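Phytanoyl-CoA dioxygenase (Streptomyces malaysiense, PDB 6ZYL) catalyses the beta-hydroxylation of thioholgamide as a non-heme monooxygenase, probably using iron and 2-oxoglutarate. Local coordinates at residues 57-62 and 83-88; 108-113 and 132-137; 248-253 and 259-264. One frame throughout, in Å; residues are numbered along the deposited sequence.

Contact 1 of 3, residues 57-62 and 83-88; sequences QTYLRA and ASWADR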
ATOM      1  N   GLN A  57      -1.108   0.859  16.734  1.00 26.76           N
ATOM      2  CA  GLN A  57      -1.178  -0.206  17.713  1.00 32.14           C
ATOM      3  C   GLN A  57      -2.441  -0.091  18.585  1.00 26.74           C
ATOM      4  O   GLN A  57      -3.058  -1.043  18.881  1.00 28.00           O
ATOM      5  CB  GLN A  57       0.115  -0.340  18.490  1.00 31.04           C
ATOM      6  CG  GLN A  57       1.230  -0.896  17.648  1.00 33.36           C
ATOM      7  CD  GLN A  57       2.548  -0.989  18.356  1.00 42.66           C
ATOM      8  OE1 GLN A  57       2.911  -0.132  19.100  1.00 42.97           O
ATOM      9  NE2 GLN A  57       3.257  -2.059  18.129  1.00 45.87           N
ATOM     10  N   THR A  58      -2.804   1.112  18.930  1.00 26.86           N
ATOM     11  CA  THR A  58      -4.010   1.365  19.652  1.00 31.00           C
ATOM     12  C   THR A  58      -5.217   0.941  18.798  1.00 31.06           C
ATOM     13  O   THR A  58      -6.089   0.319  19.264  1.00 29.00           O
ATOM     14  CB  THR A  58      -4.122   2.837  20.072  1.00 31.39           C
ATOM     15  OG1 THR A  58      -3.163   3.122  21.064  1.00 31.34           O
ATOM     16  CG2 THR A  58      -5.472   3.133  20.622  1.00 30.79           C
ATOM     17  N   TYR A  59      -5.195   1.260  17.530  1.00 27.77           N
ATOM     18  CA  TYR A  59      -6.240   0.897  16.621  1.00 27.63           C
ATOM     19  C   TYR A  59      -6.379  -0.627  16.470  1.00 28.68           C
ATOM     20  O   TYR A  59      -7.441  -1.121  16.489  1.00 26.51           O
ATOM     21  CB  TYR A  59      -5.981   1.572  15.283  1.00 27.62           C
ATOM     22  CG  TYR A  59      -6.517   0.871  14.093  1.00 27.41           C
ATOM     23  CD1 TYR A  59      -7.814   1.076  13.674  1.00 27.12           C
ATOM     24  CD2 TYR A  59      -5.751   0.026  13.381  1.00 26.58           C
ATOM     25  CE1 TYR A  59      -8.314   0.446  12.598  1.00 26.74           C
ATOM     26  CE2 TYR A  59      -6.234  -0.599  12.289  1.00 25.01           C
ATOM     27  CZ  TYR A  59      -7.523  -0.392  11.911  1.00 26.28           C
ATOM     28  OH  TYR A  59      -7.973  -1.026  10.871  1.00 26.17           O
ATOM     29  N   LEU A  60      -5.270  -1.326  16.368  1.00 25.30           N
ATOM     30  CA  LEU A  60      -5.283  -2.742  16.207  1.00 26.93           C
ATOM     31  C   LEU A  60      -5.897  -3.425  17.423  1.00 30.02           C
ATOM     32  O   LEU A  60      -6.632  -4.327  17.280  1.00 27.41           O
ATOM     33  CB  LEU A  60      -3.896  -3.276  15.925  1.00 28.10           C
ATOM     34  CG  LEU A  60      -3.306  -3.017  14.548  1.00 31.26           C
ATOM     35  CD1 LEU A  60      -1.862  -3.397  14.463  1.00 25.96           C
ATOM     36  CD2 LEU A  60      -4.097  -3.651  13.440  1.00 28.68           C
ATOM     37  N   ARG A  61      -5.559  -2.958  18.608  1.00 28.26           N
ATOM     38  CA  ARG A  61      -6.117  -3.503  19.825  1.00 33.15           C
ATOM     39  C   ARG A  61      -7.624  -3.258  19.887  1.00 30.57           C
ATOM     40  O   ARG A  61      -8.346  -4.114  20.214  1.00 35.73           O
ATOM     41  CB  ARG A  61      -5.469  -2.924  21.090  1.00 32.34           C
ATOM     42  CG  ARG A  61      -4.050  -3.361  21.353  1.00 37.04           C
ATOM     43  CD  ARG A  61      -3.528  -2.932  22.702  1.00 37.39           C
ATOM     44  NE  ARG A  61      -3.335  -1.515  22.831  1.00 39.05           N
ATOM     45  CZ  ARG A  61      -2.252  -0.856  22.452  1.00 43.04           C
ATOM     46  NH1 ARG A  61      -1.213  -1.464  21.946  1.00 38.29           N
ATOM     47  NH2 ARG A  61      -2.210   0.417  22.624  1.00 39.90           N
ATOM     48  N   ALA A  62      -8.053  -2.080  19.530  1.00 30.02           N
ATOM     49  CA  ALA A  62      -9.437  -1.737  19.566  1.00 33.39           C
ATOM     50  C   ALA A  62     -10.295  -2.564  18.627  1.00 36.35           C
ATOM     51  O   ALA A  62     -11.269  -3.087  19.042  1.00 34.66           O
ATOM     52  CB  ALA A  62      -9.597  -0.277  19.241  1.00 31.92           C
ATOM     53  N   ALA A  83      -9.909   4.967  10.440  1.00 23.98           N
ATOM     54  CA  ALA A  83      -8.896   5.268  11.444  1.00 25.84           C
ATOM     55  C   ALA A  83      -8.264   6.623  11.157  1.00 24.05           C
ATOM     56  O   ALA A  83      -7.761   6.859  10.052  1.00 24.13           O
ATOM     57  CB  ALA A  83      -7.820   4.180  11.480  1.00 25.77           C
ATOM     58  N   SER A  84      -8.274   7.500  12.162  1.00 26.38           N
ATOM     59  CA  SER A  84      -7.763   8.852  11.968  1.00 28.13           C
ATOM     60  C   SER A  84      -6.275   8.848  11.634  1.00 23.56           C
ATOM     61  O   SER A  84      -5.811   9.667  10.833  1.00 23.60           O
ATOM     62  CB  SER A  84      -8.027   9.692  13.217  1.00 30.17           C
ATOM     63  OG  SER A  84      -9.414   9.931  13.385  1.00 42.24           O
ATOM     64  N   TRP A  85      -5.507   7.937  12.240  1.00 23.11           N
ATOM     65  CA  TRP A  85      -4.072   7.907  11.973  1.00 24.10           C
ATOM     66  C   TRP A  85      -3.794   7.553  10.516  1.00 22.20           C
ATOM     67  O   TRP A  85      -2.890   8.120   9.894  1.00 23.60           O
ATOM     68  CB  TRP A  85      -3.373   6.920  12.912  1.00 23.29           C
ATOM     69  CG  TRP A  85      -3.700   5.479  12.663  1.00 22.97           C
ATOM     70  CD1 TRP A  85      -4.656   4.738  13.289  1.00 22.30           C
ATOM     71  CD2 TRP A  85      -3.065   4.601  11.724  1.00 22.90           C
ATOM     72  NE1 TRP A  85      -4.661   3.456  12.798  1.00 22.77           N
ATOM     73  CE2 TRP A  85      -3.694   3.346  11.834  1.00 22.61           C
ATOM     74  CE3 TRP A  85      -2.027   4.756  10.798  1.00 26.23           C
ATOM     75  CZ2 TRP A  85      -3.322   2.252  11.057  1.00 23.33           C
ATOM     76  CZ3 TRP A  85      -1.660   3.669  10.024  1.00 25.26           C
ATOM     77  CH2 TRP A  85      -2.305   2.433  10.161  1.00 24.82           C
ATOM     78  N   ALA A  86      -4.568   6.620   9.953  1.00 21.89           N
ATOM     79  CA  ALA A  86      -4.399   6.273   8.547  1.00 21.25           C
ATOM     80  C   ALA A  86      -4.907   7.390   7.644  1.00 22.05           C
ATOM     81  O   ALA A  86      -4.273   7.720   6.635  1.00 23.06           O
ATOM     82  CB  ALA A  86      -5.120   4.962   8.238  1.00 22.09           C
ATOM     83  N   ASP A  87      -6.052   7.982   7.990  1.00 22.37           N
ATOM     84  CA  ASP A  87      -6.550   9.123   7.231  1.00 23.08           C
ATOM     85  C   ASP A  87      -5.508  10.232   7.168  1.00 25.30           C
ATOM     86  O   ASP A  87      -5.324  10.865   6.121  1.00 24.00           O
ATOM     87  CB  ASP A  87      -7.845   9.641   7.856  1.00 25.87           C
ATOM     88  CG  ASP A  87      -8.242  11.009   7.330  1.00 25.25           C
ATOM     89  OD1 ASP A  87      -8.866  11.074   6.250  1.00 26.24           O
ATOM     90  OD2 ASP A  87      -7.926  12.018   7.996  1.00 27.97           O
ATOM     91  N   ARG A  88      -4.809  10.476   8.279  1.00 25.18           N
ATOM     92  CA  ARG A  88      -3.840  11.565   8.319  1.00 26.24           C
ATOM     93  C   ARG A  88      -2.665  11.299   7.386  1.00 23.17           C
ATOM     94  O   ARG A  88      -2.204  12.209   6.687  1.00 23.47           O
ATOM     95  CB  ARG A  88      -3.350  11.771   9.753  1.00 31.06           C
ATOM     96  CG  ARG A  88      -2.443  12.977   9.945  1.00 38.53           C
ATOM     97  CD  ARG A  88      -2.058  13.158  11.415  1.00 43.56           C
ATOM     98  NE  ARG A  88      -1.235  12.061  11.920  1.00 38.18           N
ATOM     99  CZ  ARG A  88      -1.646  11.154  12.801  1.00 43.00           C
ATOM    100  NH1 ARG A  88      -2.878  11.205  13.293  1.00 37.10           N
ATOM    101  NH2 ARG A  88      -0.821  10.195  13.197  1.00 35.47           N
TER

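Contact 2 of 3, residues 108-113 and 132-137; sequences LVWSTN and VYLGLD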
ATOM      1  N   LEU A 108      -6.146   9.786  -6.345  1.00 22.61           N
ATOM      2  CA  LEU A 108      -7.092   9.134  -5.456  1.00 24.00           C
ATOM      3  C   LEU A 108      -6.362   8.050  -4.677  1.00 21.32           C
ATOM      4  O   LEU A 108      -5.390   7.467  -5.163  1.00 21.01           O
ATOM      5  CB  LEU A 108      -8.260   8.513  -6.227  1.00 22.82           C
ATOM      6  CG  LEU A 108      -9.099   9.446  -7.098  1.00 25.00           C
ATOM      7  CD1 LEU A 108      -8.686   9.306  -8.551  1.00 25.82           C
ATOM      8  CD2 LEU A 108     -10.576   9.141  -6.919  1.00 29.26           C
ATOM      9  N   VAL A 109      -6.835   7.791  -3.463  1.00 19.04           N
ATOM     10  CA  VAL A 109      -6.361   6.666  -2.666  1.00 22.00           C
ATOM     11  C   VAL A 109      -7.256   5.470  -2.964  1.00 21.23           C
ATOM     12  O   VAL A 109      -8.465   5.509  -2.708  1.00 20.92           O
ATOM     13  CB  VAL A 109      -6.363   6.999  -1.167  1.00 22.88           C
ATOM     14  CG1 VAL A 109      -6.017   5.755  -0.354  1.00 20.30           C
ATOM     15  CG2 VAL A 109      -5.388   8.129  -0.869  1.00 22.79           C
ATOM     16  N   TRP A 110      -6.667   4.409  -3.508  1.00 20.99           N
ATOM     17  CA  TRP A 110      -7.423   3.227  -3.900  1.00 21.93           C
ATOM     18  C   TRP A 110      -7.468   2.166  -2.811  1.00 21.11           C
ATOM     19  O   TRP A 110      -8.469   1.449  -2.702  1.00 20.08           O
ATOM     20  CB  TRP A 110      -6.822   2.636  -5.180  1.00 19.88           C
ATOM     21  CG  TRP A 110      -7.584   1.478  -5.740  1.00 19.83           C
ATOM     22  CD1 TRP A 110      -8.729   1.530  -6.482  1.00 22.06           C
ATOM     23  CD2 TRP A 110      -7.251   0.094  -5.611  1.00 20.11           C
ATOM     24  NE1 TRP A 110      -9.130   0.260  -6.821  1.00 20.55           N
ATOM     25  CE2 TRP A 110      -8.239  -0.640  -6.297  1.00 20.10           C
ATOM     26  CE3 TRP A 110      -6.214  -0.598  -4.978  1.00 20.07           C
ATOM     27  CZ2 TRP A 110      -8.222  -2.031  -6.367  1.00 21.35           C
ATOM     28  CZ3 TRP A 110      -6.197  -1.978  -5.049  1.00 21.59           C
ATOM     29  CH2 TRP A 110      -7.196  -2.681  -5.738  1.00 23.12           C
ATOM     30  N   SER A 111      -6.418   2.049  -2.000  1.00 20.11           N
ATOM     31  CA  SER A 111      -6.420   1.099  -0.897  1.00 21.65           C
ATOM     32  C   SER A 111      -5.317   1.466   0.085  1.00 21.37           C
ATOM     33  O   SER A 111      -4.399   2.223  -0.237  1.00 19.96           O
ATOM     34  CB  SER A 111      -6.226  -0.337  -1.393  1.00 22.82           C
ATOM     35  OG  SER A 111      -4.847  -0.642  -1.526  1.00 25.13           O
ATOM     36  N   THR A 112      -5.428   0.921   1.296  1.00 20.28           N
ATOM     37  CA  THR A 112      -4.358   0.973   2.283  1.00 21.20           C
ATOM     38  C   THR A 112      -4.159  -0.418   2.863  1.00 24.23           C
ATOM     39  O   THR A 112      -5.103  -1.208   2.967  1.00 22.53           O
ATOM     40  CB  THR A 112      -4.643   1.976   3.415  1.00 21.70           C
ATOM     41  OG1 THR A 112      -5.957   1.769   3.944  1.00 21.81           O
ATOM     42  CG2 THR A 112      -4.510   3.408   2.904  1.00 21.62           C
ATOM     43  N   ASN A 113      -2.915  -0.712   3.234  1.00 24.50           N
ATOM     44  CA  ASN A 113      -2.542  -2.012   3.769  1.00 22.81           C
ATOM     45  C   ASN A 113      -1.576  -1.823   4.925  1.00 23.29           C
ATOM     46  O   ASN A 113      -0.668  -0.989   4.853  1.00 23.02           O
ATOM     47  CB  ASN A 113      -1.870  -2.897   2.705  1.00 24.58           C
ATOM     48  CG  ASN A 113      -2.865  -3.621   1.830  1.00 30.34           C
ATOM     49  OD1 ASN A 113      -3.330  -4.709   2.167  1.00 31.89           O
ATOM     50  ND2 ASN A 113      -3.191  -3.025   0.692  1.00 29.19           N
ATOM     51  N   VAL A 132      -1.148  -8.232  -9.460  1.00 30.71           N
ATOM     52  CA  VAL A 132      -1.706  -9.469 -10.010  1.00 34.40           C
ATOM     53  C   VAL A 132      -3.208  -9.552  -9.765  1.00 34.28           C
ATOM     54  O   VAL A 132      -3.986  -9.866 -10.675  1.00 35.35           O
ATOM     55  CB  VAL A 132      -0.975 -10.691  -9.426  1.00 35.16           C
ATOM     56  CG1 VAL A 132      -1.622 -11.978  -9.923  1.00 44.72           C
ATOM     57  CG2 VAL A 132       0.502 -10.650  -9.790  1.00 37.99           C
ATOM     58  N   TYR A 133      -3.643  -9.291  -8.534  1.00 33.10           N
ATOM     59  CA  TYR A 133      -5.037  -9.510  -8.165  1.00 38.33           C
ATOM     60  C   TYR A 133      -5.806  -8.220  -7.916  1.00 34.26           C
ATOM     61  O   TYR A 133      -6.921  -8.271  -7.383  1.00 31.16           O
ATOM     62  CB  TYR A 133      -5.126 -10.409  -6.930  1.00 40.16           C
ATOM     63  CG  TYR A 133      -4.569 -11.793  -7.146  1.00 48.69           C
ATOM     64  CD1 TYR A 133      -5.080 -12.616  -8.140  1.00 49.92           C
ATOM     65  CD2 TYR A 133      -3.525 -12.276  -6.364  1.00 46.71           C
ATOM     66  CE1 TYR A 133      -4.573 -13.879  -8.348  1.00 56.72           C
ATOM     67  CE2 TYR A 133      -3.012 -13.539  -6.567  1.00 52.75           C
ATOM     68  CZ  TYR A 133      -3.542 -14.333  -7.560  1.00 62.60           C
ATOM     69  OH  TYR A 133      -3.046 -15.589  -7.771  1.00 73.07           O
ATOM     70  N   LEU A 134      -5.259  -7.068  -8.297  1.00 29.61           N
ATOM     71  CA  LEU A 134      -5.957  -5.812  -8.052  1.00 26.36           C
ATOM     72  C   LEU A 134      -7.019  -5.514  -9.102  1.00 28.41           C
ATOM     73  O   LEU A 134      -7.912  -4.699  -8.846  1.00 25.70           O
ATOM     74  CB  LEU A 134      -4.957  -4.659  -7.995  1.00 24.73           C
ATOM     75  CG  LEU A 134      -3.794  -4.859  -7.025  1.00 23.45           C
ATOM     76  CD1 LEU A 134      -2.951  -3.593  -6.951  1.00 24.24           C
ATOM     77  CD2 LEU A 134      -4.292  -5.252  -5.643  1.00 28.03           C
ATOM     78  N   GLY A 135      -6.947  -6.147 -10.269  1.00 26.93           N
ATOM     79  CA  GLY A 135      -7.929  -5.916 -11.309  1.00 26.21           C
ATOM     80  C   GLY A 135      -7.978  -4.476 -11.776  1.00 25.15           C
ATOM     81  O   GLY A 135      -9.057  -3.885 -11.890  1.00 24.87           O
ATOM     82  N   LEU A 136      -6.812  -3.900 -12.048  1.00 24.28           N
ATOM     83  CA  LEU A 136      -6.696  -2.514 -12.471  1.00 25.60           C
ATOM     84  C   LEU A 136      -6.123  -2.451 -13.879  1.00 23.21           C
ATOM     85  O   LEU A 136      -5.280  -3.271 -14.256  1.00 24.64           O
ATOM     86  CB  LEU A 136      -5.812  -1.720 -11.504  1.00 22.62           C
ATOM     87  CG  LEU A 136      -6.376  -1.536 -10.093  1.00 22.49           C
ATOM     88  CD1 LEU A 136      -5.374  -0.813  -9.204  1.00 24.08           C
ATOM     89  CD2 LEU A 136      -7.702  -0.789 -10.129  1.00 23.31           C
ATOM     90  N   ASP A 137      -6.595  -1.475 -14.651  1.00 23.45           N
ATOM     91  CA  ASP A 137      -6.146  -1.234 -16.017  1.00 25.43           C
ATOM     92  C   ASP A 137      -5.668   0.207 -16.089  1.00 22.37           C
ATOM     93  O   ASP A 137      -6.461   1.135 -15.899  1.00 24.62           O
ATOM     94  CB  ASP A 137      -7.279  -1.493 -17.013  1.00 25.53           C
ATOM     95  CG  ASP A 137      -6.861  -1.272 -18.459  1.00 27.71           C
ATOM     96  OD1 ASP A 137      -5.650  -1.132 -18.739  1.00 25.16           O
ATOM     97  OD2 ASP A 137      -7.762  -1.248 -19.323  1.00 27.07           O
TER

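Contact 3 of 3, residues 248-253 and 259-264; sequences DSALLV and GAFLPE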
ATOM      1  N   ASP A 248     -16.275  -0.112  -8.328  1.00 24.98           N
ATOM      2  CA  ASP A 248     -15.122   0.174  -7.486  1.00 24.00           C
ATOM      3  C   ASP A 248     -15.263   1.572  -6.901  1.00 24.87           C
ATOM      4  O   ASP A 248     -16.023   2.404  -7.402  1.00 24.52           O
ATOM      5  CB  ASP A 248     -13.807   0.060  -8.274  1.00 26.32           C
ATOM      6  CG  ASP A 248     -12.631  -0.371  -7.406  1.00 23.35           C
ATOM      7  OD1 ASP A 248     -12.766  -0.382  -6.164  1.00 21.56           O
ATOM      8  OD2 ASP A 248     -11.565  -0.696  -7.971  1.00 22.20           O
ATOM      9  N   SER A 249     -14.515   1.825  -5.826  1.00 22.59           N
ATOM     10  CA  SER A 249     -14.542   3.120  -5.160  1.00 20.34           C
ATOM     11  C   SER A 249     -13.140   3.492  -4.694  1.00 21.30           C
ATOM     12  O   SER A 249     -12.254   2.644  -4.569  1.00 22.40           O
ATOM     13  CB  SER A 249     -15.520   3.126  -3.974  1.00 21.47           C
ATOM     14  OG  SER A 249     -15.189   2.135  -3.019  1.00 24.05           O
ATOM     15  N   ALA A 250     -12.952   4.786  -4.446  1.00 19.22           N
ATOM     16  CA  ALA A 250     -11.660   5.331  -4.056  1.00 23.14           C
ATOM     17  C   ALA A 250     -11.899   6.696  -3.428  1.00 24.10           C
ATOM     18  O   ALA A 250     -12.994   7.258  -3.519  1.00 21.47           O
ATOM     19  CB  ALA A 250     -10.710   5.429  -5.254  1.00 21.80           C
ATOM     20  N   LEU A 251     -10.859   7.227  -2.790  1.00 24.08           N
ATOM     21  CA  LEU A 251     -10.945   8.488  -2.063  1.00 23.52           C
ATOM     22  C   LEU A 251     -10.183   9.567  -2.820  1.00 21.68           C
ATOM     23  O   LEU A 251      -8.969   9.453  -3.021  1.00 21.89           O
ATOM     24  CB  LEU A 251     -10.395   8.345  -0.645  1.00 22.49           C
ATOM     25  CG  LEU A 251     -10.448   9.612   0.210  1.00 24.21           C
ATOM     26  CD1 LEU A 251     -11.890  10.035   0.454  1.00 24.54           C
ATOM     27  CD2 LEU A 251      -9.714   9.409   1.528  1.00 23.79           C
ATOM     28  N   LEU A 252     -10.896  10.614  -3.223  1.00 22.48           N
ATOM     29  CA  LEU A 252     -10.270  11.740  -3.902  1.00 23.75           C
ATOM     30  C   LEU A 252      -9.409  12.527  -2.923  1.00 23.95           C
ATOM     31  O   LEU A 252      -9.879  12.933  -1.856  1.00 23.07           O
ATOM     32  CB  LEU A 252     -11.345  12.639  -4.506  1.00 30.21           C
ATOM     33  CG  LEU A 252     -10.917  13.909  -5.236  1.00 28.69           C
ATOM     34  CD1 LEU A 252     -10.181  13.566  -6.511  1.00 26.57           C
ATOM     35  CD2 LEU A 252     -12.148  14.764  -5.525  1.00 31.74           C
ATOM     36  N   VAL A 253      -8.145  12.734  -3.284  1.00 23.55           N
ATOM     37  CA  VAL A 253      -7.227  13.486  -2.437  1.00 25.88           C
ATOM     38  C   VAL A 253      -6.583  14.665  -3.153  1.00 24.85           C
ATOM     39  O   VAL A 253      -6.165  15.620  -2.477  1.00 28.17           O
ATOM     40  CB  VAL A 253      -6.139  12.566  -1.844  1.00 22.27           C
ATOM     41  CG1 VAL A 253      -6.771  11.502  -0.950  1.00 24.47           C
ATOM     42  CG2 VAL A 253      -5.311  11.916  -2.944  1.00 23.18           C
ATOM     43  N   GLY A 259     -13.030   9.847 -11.984  1.00 29.89           N
ATOM     44  CA  GLY A 259     -13.042   8.853 -13.045  1.00 26.95           C
ATOM     45  C   GLY A 259     -14.194   7.882 -12.880  1.00 26.56           C
ATOM     46  O   GLY A 259     -15.348   8.275 -12.687  1.00 25.00           O
ATOM     47  N   ALA A 260     -13.880   6.592 -12.950  1.00 26.01           N
ATOM     48  CA  ALA A 260     -14.885   5.544 -12.859  1.00 27.30           C
ATOM     49  C   ALA A 260     -15.180   5.118 -11.427  1.00 23.41           C
ATOM     50  O   ALA A 260     -15.987   4.207 -11.223  1.00 22.98           O
ATOM     51  CB  ALA A 260     -14.439   4.320 -13.670  1.00 23.36           C
ATOM     52  N   PHE A 261     -14.565   5.754 -10.435  1.00 25.95           N
ATOM     53  CA  PHE A 261     -14.643   5.301  -9.054  1.00 23.81           C
ATOM     54  C   PHE A 261     -15.708   6.077  -8.292  1.00 24.55           C
ATOM     55  O   PHE A 261     -15.743   7.310  -8.344  1.00 28.91           O
ATOM     56  CB  PHE A 261     -13.283   5.457  -8.365  1.00 23.08           C
ATOM     57  CG  PHE A 261     -12.199   4.629  -8.985  1.00 22.34           C
ATOM     58  CD1 PHE A 261     -12.004   3.318  -8.591  1.00 21.94           C
ATOM     59  CD2 PHE A 261     -11.388   5.155  -9.974  1.00 23.98           C
ATOM     60  CE1 PHE A 261     -11.016   2.548  -9.165  1.00 23.34           C
ATOM     61  CE2 PHE A 261     -10.396   4.390 -10.552  1.00 24.59           C
ATOM     62  CZ  PHE A 261     -10.211   3.083 -10.147  1.00 22.75           C
ATOM     63  N   LEU A 262     -16.575   5.352  -7.594  1.00 24.21           N
ATOM     64  CA  LEU A 262     -17.505   5.997  -6.684  1.00 24.95           C
ATOM     65  C   LEU A 262     -16.717   6.692  -5.573  1.00 26.02           C
ATOM     66  O   LEU A 262     -15.748   6.125  -5.054  1.00 26.28           O
ATOM     67  CB  LEU A 262     -18.474   4.974  -6.092  1.00 25.33           C
ATOM     68  CG  LEU A 262     -19.423   4.321  -7.098  1.00 30.06           C
ATOM     69  CD1 LEU A 262     -20.105   3.105  -6.481  1.00 27.97           C
ATOM     70  CD2 LEU A 262     -20.451   5.323  -7.601  1.00 34.15           C
ATOM     71  N   PRO A 263     -17.082   7.919  -5.205  1.00 26.21           N
ATOM     72  CA  PRO A 263     -16.267   8.655  -4.228  1.00 30.33           C
ATOM     73  C   PRO A 263     -16.496   8.176  -2.801  1.00 30.34           C
ATOM     74  O   PRO A 263     -17.615   7.846  -2.401  1.00 28.04           O
ATOM     75  CB  PRO A 263     -16.721  10.111  -4.409  1.00 31.24           C
ATOM     76  CG  PRO A 263     -18.121  10.010  -4.942  1.00 37.00           C
ATOM     77  CD  PRO A 263     -18.176   8.740  -5.762  1.00 33.41           C
ATOM     78  N   GLU A 264     -15.407   8.130  -2.039  1.00 26.07           N
ATOM     79  CA  GLU A 264     -15.436   7.808  -0.624  1.00 25.56           C
ATOM     80  C   GLU A 264     -15.321   9.101   0.182  1.00 26.22           C
ATOM     81  O   GLU A 264     -15.190  10.196  -0.372  1.00 27.86           O
ATOM     82  CB  GLU A 264     -14.317   6.816  -0.290  1.00 22.96           C
ATOM     83  CG  GLU A 264     -14.566   5.422  -0.864  1.00 22.82           C
ATOM     84  CD  GLU A 264     -13.319   4.555  -0.918  1.00 23.91           C
ATOM     85  OE1 GLU A 264     -12.214   5.069  -0.649  1.00 19.93           O
ATOM     86  OE2 GLU A 264     -13.448   3.352  -1.235  1.00 19.68           O
TER
HETATM   87  O   HOH W   1     -17.015   1.755 -10.420  1.00 32.17           O
HETATM   88  O   HOH W   2     -13.802  10.665  -2.874  1.00 25.72           O

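Contact 1 of 3, residues 57-62 and 83-88
Y59 and W85 form an offset edge-to-face aromatic pair between helix 46-66 and the start of helix 84-90. Both helices pack against the major sheet of a jelly-roll of the phytanoyl-CoA dioxygenase type, a double-stranded beta-helix. The pair illustrates how two helices can be joined by three buried residues, two of them large aromatics.

The close part is narrow. The edge of the W85 five-membered ring is turned toward the face of Y59, with centroids 5.1 Å apart and planes inclined at 66°. The indole reaches across because CG of W85 sits between the backbone N and the carbonyl carbon (chi1 69°), which swings the ring toward the neighbouring helix. W85 CZ2 comes to 4.0 Å from Y59 CD2, farther along the same tyrosine ring. A83, the N-cap residue of helix 84-90, fills in beside the phenol, its CB 3.8 Å from Y59 CD1. The phenol end is anchored elsewhere, Y59 OH being hydrogen-bonded to the carbonyl of A74, while F232 of the sheet meets W85 in a second edge-to-face pair.

Away from this core the two helices part. T58 and R61 lie on the exposed side of their helix. R88 is also exposed, although a salt bridge to E55 ties it back to helix 46-66. The closest approach between the segments belongs to the indole nitrogen: W85 NE1 lies 3.4 Å from Y59 CB and equally near Y59 CG.

Contact 2 of 3, residues 108-113 and 132-137
The carbonyl oxygen of W110, whose indole meets L134 and L136, is gripped by two cationic side chains: R286 NH2 and K78 NZ both donate hydrogen bonds to it. The polar end of the side chain is held as well, W110 NE1 donating to D248 OD2 over 2.9 Å. CG of W110 lies anti to the backbone nitrogen (chi1 -175°), which sends the indole out toward both leucines. With the backbone and the pyrrole edge thus pinned, the rest of the indole serves as an apolar platform.

L136 comes from the opposite direction and sets one methyl squarely on that platform. Its CD1 stands 4.0 Å from the centroid of the W110 six-membered ring and only 7° off the ring normal, a clear CH-pi contact, while its other branch, CD2, lies 3.8 Å from W110 NE1. Strand 107-117, from which the indole projects, belongs to the major sheet of the double-stranded beta-helix; L136 starts a short strand in a separate two-stranded sheet, so the tryptophan bridges two sheets of the fold.

L134 approaches the far end of the benzo ring. CB touches W110 CH2 at 3.7 Å, and CD2 comes to 3.8 Å from W110 CZ3. Helix 273-295 closes over this region: R286 makes a cation-pi contact with the indole, and R289 NH2 donates a hydrogen bond to G135 O.

Contact 3 of 3, residues 248-253 and 259-264
S249 and E264 join side chain to side chain: S249 OG donates to E264 OE2 over 2.8 Å, meeting the carboxylate on its anti side and 26° out of plane. E264 puts its CG anti to the carbonyl carbon (chi1 -70°) and runs extended beyond it, which carries OE2 to the serine. K78 NZ salt-bridges the same oxygen.

Three backbone bonds run between the segments. L262 N reaches a lone pair of D248 O at 3.0 Å, in the carbonyl plane; A250 N meets L262 O almost head-on; and E264 N returns to A250 O at 3.0 Å. Water closes both ends. One molecule accepts from D248 N and donates to A260 O, while the other accepts from L252 N and donates to E264 O.

On D248, OD1 accepts from S249 N (2.8 Å) and pairs with R286; OD2 pairs with R289, besides taking the W110 indole N-H, and lies 3.5 Å from F261 CE1, at the ring edge, the carboxylate and ring planes 58° apart.

The bonding pattern, with S249 bridged to L262 and A250 to P263, is that of a short parallel edge strand added to the mixed major sheet of the jelly-roll.

Overall arrangement
Contacts 2 and 3 share the major sheet through neighbouring strands 107-117 and 249-254; their centres are 11 Å apart, and V109 N approaches L251 O to 2.7 Å, a probable hydrogen bond. K78 and R286 each hold residues of both. Contact 1 lies farther off, its centre 21 Å from that of contact 2 and 22 Å from that of contact 3, with nearest atoms about 5 Å away. It reaches the sheet through F232, which also touches T112, and through L114 of strand 107-117. No metal is present in this apo structure, but segment 132-137 shortly follows a His-X-Asp sequence of the kind that supplies iron ligands in this family.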